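Hyperpolarization-activated (Ih) channel (Strongylocentrotus purpuratus, PDB 2PTM) forms a hyperpolarization-activated (Ih) channel, probably passing potassium across the cell membrane, whose C-terminal C-linker and cyclic nucleotide-binding region, present here, binds cAMP. Local coordinates at the interface of chains A and B. Coordinates in Å, arbitrary orientation; residue numbers count along the deposited sequence, not the author numbering. Chains: chain A/B, Hyperpolarization-activated (Ih) channel.

The interface of chains A and B. Residues chain A 13, 17, 37-38, 46; chain B 52, 55-56.
A:Lys13 and A:Tyr38 grip B:Glu55 in a polar subunit interface of the C-linker, where the first two helices of one subunit rest on the short helix 50-55 of its neighbour. This contact joins adjacent subunits of the four-chain assembly, as expected for the tetrameric C-linker ring of HCN channels. One carboxylate oxygen, B:Glu55 OE1, takes both bonds. The amine NZ of A:Lys13 makes a salt bridge to B:Glu55 OE1 at 2.9 Å, on the syn lone pair. The phenol OH of A:Tyr38 donates to the anti lone pair of B:Glu55 OE1 at 2.5 Å. That oxygen lies in the plane of the tyrosine ring, at its edge, and the ring stands at 81° to the carboxylate. Two donors on different lone pairs should fix the rotation of the carboxylate. The A:Lys13 chain is modelled bent from chi2 (79°) onward, but its exact course is doubtful. With an alanine at B:Glu55, the A:Lys13 amine is likely to lose its counter-charge and the A:Tyr38 hydroxyl its acceptor. B:Ile52 CG1 packs beside the A:Lys13 amine, 3.7 Å from A:Lys13 NZ. It also meets A:Val17 CG2 loosely, at 4.1 Å. On the other flank, B:Val56 CG1 is 3.8 Å from A:Tyr38 CE1. The CE2 corner of the A:Tyr37 ring lies against the backbone of B:Val56, with A:Tyr37 CE2 3.6 Å from B:Val56 CA.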
# COMPACT_ATOMS: atom_id res chain seq x y z
N LYS A 13 -3.44 -17.23 17.01
CA LYS A 13 -3.68 -17.50 15.59
C LYS A 13 -4.45 -18.80 15.35
O LYS A 13 -5.45 -18.81 14.64
CB LYS A 13 -2.34 -17.56 14.86
CG LYS A 13 -2.43 -17.53 13.35
CD LYS A 13 -2.66 -16.12 12.84
CE LYS A 13 -4.14 -15.80 12.71
NZ LYS A 13 -4.85 -16.80 11.87
N VAL A 17 -8.11 -19.62 13.44
CA VAL A 17 -8.06 -20.42 12.22
C VAL A 17 -9.09 -21.55 12.27
O VAL A 17 -9.83 -21.77 11.32
CB VAL A 17 -6.66 -21.01 11.96
CG1 VAL A 17 -6.74 -22.18 10.97
CG2 VAL A 17 -5.72 -19.94 11.44
N TYR A 37 0.05 -27.48 8.10
CA TYR A 37 0.88 -26.40 7.56
C TYR A 37 1.32 -25.44 8.67
O TYR A 37 2.51 -25.11 8.77
CB TYR A 37 0.14 -25.64 6.44
CG TYR A 37 0.88 -24.42 5.92
CD1 TYR A 37 1.68 -24.49 4.78
CD2 TYR A 37 0.81 -23.20 6.59
CE1 TYR A 37 2.37 -23.37 4.31
CE2 TYR A 37 1.49 -22.08 6.13
CZ TYR A 37 2.26 -22.17 4.99
OH TYR A 37 2.94 -21.05 4.55
N TYR A 38 0.40 -24.99 9.51
CA TYR A 38 0.77 -24.06 10.58
C TYR A 38 1.77 -24.70 11.53
O TYR A 38 2.72 -24.06 11.96
CB TYR A 38 -0.45 -23.58 11.37
CG TYR A 38 -1.13 -22.37 10.76
CD1 TYR A 38 -2.18 -22.52 9.87
CD2 TYR A 38 -0.71 -21.08 11.07
CE1 TYR A 38 -2.80 -21.42 9.30
CE2 TYR A 38 -1.33 -19.97 10.51
CZ TYR A 38 -2.38 -20.16 9.62
OH TYR A 38 -3.00 -19.07 9.06
N MET A 46 5.02 -17.78 16.60
CA MET A 46 4.96 -16.81 15.52
C MET A 46 5.59 -15.49 15.94
O MET A 46 5.00 -14.70 16.67
CB MET A 46 3.52 -16.58 15.07
CG MET A 46 2.90 -17.78 14.38
SD MET A 46 1.20 -17.46 13.91
CE MET A 46 1.39 -16.87 12.23
N ILE B 52 -5.59 -15.04 7.41
CA ILE B 52 -5.33 -16.46 7.26
C ILE B 52 -4.75 -16.77 5.88
O ILE B 52 -3.70 -17.39 5.76
CB ILE B 52 -6.60 -17.29 7.48
CG1 ILE B 52 -7.14 -17.04 8.90
CG2 ILE B 52 -6.34 -18.78 7.22
CD1 ILE B 52 -8.58 -17.45 9.12
N GLU B 55 -1.14 -16.02 5.67
CA GLU B 55 -0.27 -16.84 6.52
C GLU B 55 0.04 -18.21 5.91
O GLU B 55 0.86 -18.98 6.45
CB GLU B 55 -0.90 -17.04 7.91
CG GLU B 55 -0.89 -15.80 8.79
CD GLU B 55 -2.05 -15.76 9.77
OE1 GLU B 55 -2.67 -16.82 10.01
OE2 GLU B 55 -2.35 -14.67 10.30
N VAL B 56 -0.62 -18.52 4.80
CA VAL B 56 -0.56 -19.86 4.23
C VAL B 56 0.07 -19.87 2.84
O VAL B 56 0.42 -18.82 2.29
CB VAL B 56 -1.96 -20.54 4.20
CG1 VAL B 56 -2.58 -20.59 5.59
CG2 VAL B 56 -2.88 -19.82 3.25